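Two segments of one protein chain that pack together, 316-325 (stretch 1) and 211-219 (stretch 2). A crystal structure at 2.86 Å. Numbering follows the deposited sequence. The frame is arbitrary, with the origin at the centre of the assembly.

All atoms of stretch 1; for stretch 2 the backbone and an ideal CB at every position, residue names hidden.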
# COMPACT_ATOMS: atom_id res chain seq x y z
N PRO B 316 -32.25 15.45 41.59
CA PRO B 316 -32.67 15.50 40.19
C PRO B 316 -33.49 16.73 39.83
O PRO B 316 -33.89 17.49 40.70
CB PRO B 316 -33.52 14.24 40.05
CG PRO B 316 -33.98 13.94 41.43
CD PRO B 316 -32.87 14.32 42.30
N ALA B 317 -33.69 16.91 38.53
CA ALA B 317 -34.66 17.86 38.00
C ALA B 317 -35.81 17.05 37.44
O ALA B 317 -35.67 16.36 36.41
CB ALA B 317 -34.05 18.71 36.92
N ILE B 318 -36.94 17.11 38.14
CA ILE B 318 -38.12 16.37 37.78
C ILE B 318 -39.26 17.36 37.77
O ILE B 318 -39.63 17.89 38.81
CB ILE B 318 -38.39 15.23 38.78
CG1 ILE B 318 -37.17 14.30 38.85
CG2 ILE B 318 -39.67 14.48 38.40
CD1 ILE B 318 -37.17 13.35 40.04
N GLY B 319 -39.78 17.64 36.58
CA GLY B 319 -40.90 18.55 36.45
C GLY B 319 -41.33 18.85 35.02
O GLY B 319 -40.72 18.38 34.06
N ARG B 320 -42.41 19.63 34.90
CA ARG B 320 -42.86 20.15 33.62
C ARG B 320 -42.04 21.39 33.26
O ARG B 320 -41.83 22.27 34.10
CB ARG B 320 -44.35 20.51 33.67
CG ARG B 320 -44.85 21.30 32.47
CD ARG B 320 -45.15 20.44 31.23
NE ARG B 320 -45.20 21.23 30.00
CZ ARG B 320 -46.19 22.06 29.66
NH1 ARG B 320 -46.14 22.76 28.53
NH2 ARG B 320 -47.24 22.21 30.46
N ILE B 321 -41.57 21.44 32.03
CA ILE B 321 -41.01 22.66 31.49
C ILE B 321 -42.14 23.34 30.74
O ILE B 321 -42.72 22.78 29.80
CB ILE B 321 -39.81 22.39 30.58
CG1 ILE B 321 -38.73 21.62 31.35
CG2 ILE B 321 -39.30 23.69 29.95
CD1 ILE B 321 -38.15 22.34 32.55
N GLU B 322 -42.44 24.56 31.18
CA GLU B 322 -43.68 25.24 30.81
C GLU B 322 -43.64 25.91 29.42
O GLU B 322 -44.66 25.97 28.72
CB GLU B 322 -44.04 26.27 31.88
CG GLU B 322 -45.53 26.40 32.15
CD GLU B 322 -46.09 25.24 32.98
OE1 GLU B 322 -45.44 24.84 33.97
OE2 GLU B 322 -47.20 24.75 32.64
N GLU B 323 -42.46 26.39 29.04
CA GLU B 323 -42.30 27.17 27.81
C GLU B 323 -42.19 26.30 26.55
O GLU B 323 -42.30 26.81 25.43
CB GLU B 323 -41.13 28.16 27.91
CG GLU B 323 -40.01 27.74 28.85
CD GLU B 323 -40.35 27.92 30.34
OE1 GLU B 323 -39.52 27.53 31.19
OE2 GLU B 323 -41.43 28.45 30.68
N LEU B 324 -41.98 25.00 26.74
CA LEU B 324 -42.18 24.07 25.65
C LEU B 324 -43.40 23.24 25.98
O LEU B 324 -43.50 22.68 27.08
CB LEU B 324 -40.96 23.18 25.40
CG LEU B 324 -41.07 22.23 24.19
CD1 LEU B 324 -41.48 22.94 22.91
CD2 LEU B 324 -39.76 21.49 23.97
N ASN B 325 -44.33 23.17 25.04
CA ASN B 325 -45.60 22.53 25.35
C ASN B 325 -45.65 21.03 25.32
O ASN B 325 -45.81 20.37 24.27
CB ASN B 325 -46.82 23.24 24.77
CG ASN B 325 -47.38 24.25 25.74
OD1 ASN B 325 -46.69 25.20 26.12
ND2 ASN B 325 -48.62 24.03 26.18
N UNK B 211 -31.55 20.00 22.01
CA UNK B 211 -32.35 19.69 20.82
C UNK B 211 -33.74 20.28 20.92
O UNK B 211 -34.38 20.55 19.90
CB UNK B 211 -32.44 18.18 20.62
N UNK B 212 -34.21 20.45 22.15
CA UNK B 212 -35.54 20.95 22.42
C UNK B 212 -35.57 22.48 22.46
O UNK B 212 -36.64 23.08 22.48
CB UNK B 212 -36.05 20.38 23.74
N UNK B 213 -34.39 23.09 22.50
CA UNK B 213 -34.27 24.54 22.60
C UNK B 213 -34.61 25.12 23.97
O UNK B 213 -34.91 26.30 24.08
CB UNK B 213 -35.17 25.19 21.55
N UNK B 214 -34.55 24.29 25.01
CA UNK B 214 -34.83 24.74 26.37
C UNK B 214 -33.77 25.75 26.79
O UNK B 214 -32.58 25.44 26.81
CB UNK B 214 -34.87 23.56 27.34
N UNK B 215 -34.22 26.97 27.11
CA UNK B 215 -33.33 28.06 27.51
C UNK B 215 -33.10 28.18 29.03
O UNK B 215 -32.25 28.96 29.46
CB UNK B 215 -33.90 29.38 26.99
N UNK B 216 -33.85 27.42 29.82
CA UNK B 216 -33.68 27.37 31.28
C UNK B 216 -32.39 26.62 31.66
O UNK B 216 -32.15 25.52 31.17
CB UNK B 216 -34.89 26.70 31.93
N UNK B 217 -31.56 27.23 32.51
CA UNK B 217 -30.32 26.57 32.96
C UNK B 217 -30.64 25.38 33.87
O UNK B 217 -31.15 25.56 34.98
CB UNK B 217 -29.42 27.56 33.69
N UNK B 218 -30.37 24.18 33.37
CA UNK B 218 -30.56 22.95 34.14
C UNK B 218 -29.25 22.17 34.13
O UNK B 218 -29.08 21.24 33.33
CB UNK B 218 -31.70 22.11 33.57
N UNK B 219 -28.32 22.56 35.02
CA UNK B 219 -26.96 22.06 34.93
C UNK B 219 -26.88 20.60 35.36
O UNK B 219 -27.08 20.28 36.53
CB UNK B 219 -26.02 22.92 35.79

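Position 211 lies in the last turn of a helix, and its ideal CB has nothing of stretch 1 within 5.5 Å. The contact sets no rule here, so almost any helix-tolerant residue would do. The deposited residue is Met211, whose side chain stays out of reach.

Position 212 is different. Its CA-to-CB bond points toward stretch 1, and the ideal CB already sits 3.9 Å from Leu324 CD2, which is van der Waals distance for two carbons. A small apolar side chain would meet the leucine at once; a longer one would have to steer around that methyl. The choice is Ala212: its CB packs 3.9 Å from Leu324 CD2, and the same methyl lies 3.8 Å from the backbone O of Ala212, so the leucine rests on both side chain and main chain.

At 213 the backbone decides. With phi/psi of 73/21, the chain leaves the helix in a Schellman motif, and positive phi by itself favours glycine; asparagine is the usual second choice. Stretch 1 offers nothing to touch. Gly213 occupies the position and is the first residue to leave helical phi/psi.

Position 214 presents its CB sideways, with Ile321 CG2 the nearest mark at 5.1 Å. That gap suits an apolar side chain long enough to bend back toward Ile321 and Leu324: isoleucine, leucine or methionine. Ile214, with chi1 and chi2 both m, brings CD1 to 4.1 Å from Ile321 CG2 and 3.9 Å from Leu324 CD2. One terminal methyl thus touches two residues of stretch 1, which a bond pointing sideways would not have promised.

Position 215 also starts sideways, but its ideal CB finds no neighbour, leaving room for a polar or charged chain. Lys215 is found there, and its end leads away from stretch 1.

Position 216 points toward stretch 1 and meets a mixed surface: from the ideal CB, Glu323 OE1 is 4.8 Å away and Ile321 CD1 5.5 Å. The carboxylate invites a short donor, such as serine or threonine, while a longer basic residue would answer its charge. Thr216 takes chi1 m, which places OG1 3.5 Å from Glu323 OE1. The clearer link runs through a water, which lies 2.6 Å from Thr216 OG1 and donates a hydrogen bond to Glu323 OE1 at 3.1 Å. Threonine's hydroxyl and the carboxylate thus share one water.

Position 217 is out of reach and makes no demand; Lys217 is long, charged and uninvolved.

Position 218 turns toward stretch 1 again, its ideal CB 5.3 Å from Ala317 CB. The alanine leaves space for a branched or long apolar chain, and Ile321 offers a second methyl farther along, so isoleucine or leucine would suit. Ile218, chi1 m and chi2 t, uses both: CG2 lies 3.9 Å from Ala317 CB, while CD1 reaches 4.1 Å from Ile321 CD1.

Position 219 has no partner in stretch 1, and its phi of -73° is compatible with proline among many others. Pro219 closes the segment.

Stretch 2 (211-219) MAGIKTKIP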
# COMPACT_ATOMS: atom_id res chain seq x y z
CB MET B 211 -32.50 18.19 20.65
CG MET B 211 -31.24 17.47 20.34
SD MET B 211 -31.56 15.73 20.66
CE MET B 211 -29.89 15.08 20.82
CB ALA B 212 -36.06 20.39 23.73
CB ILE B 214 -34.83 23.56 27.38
CG1 ILE B 214 -35.82 22.47 26.94
CG2 ILE B 214 -35.12 24.04 28.79
CD1 ILE B 214 -37.19 22.98 26.52
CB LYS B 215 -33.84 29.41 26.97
CG LYS B 215 -33.98 29.50 25.45
CD LYS B 215 -32.66 29.91 24.78
CE LYS B 215 -32.90 30.43 23.37
NZ LYS B 215 -34.05 31.40 23.37
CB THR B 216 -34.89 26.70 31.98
OG1 THR B 216 -36.09 27.41 31.66
CG2 THR B 216 -34.72 26.67 33.51
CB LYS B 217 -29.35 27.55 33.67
CG LYS B 217 -29.18 28.95 33.01
CD LYS B 217 -28.56 28.92 31.60
CE LYS B 217 -27.03 28.97 31.64
NZ LYS B 217 -26.43 28.77 30.28
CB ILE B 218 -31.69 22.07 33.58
CG1 ILE B 218 -32.98 22.88 33.42
CG2 ILE B 218 -31.92 20.89 34.51
CD1 ILE B 218 -34.01 22.25 32.51
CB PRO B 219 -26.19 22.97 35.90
CG PRO B 219 -27.20 23.43 36.87
CD PRO B 219 -28.52 23.45 36.17
O HOH W 1 -37.13 26.98 29.33
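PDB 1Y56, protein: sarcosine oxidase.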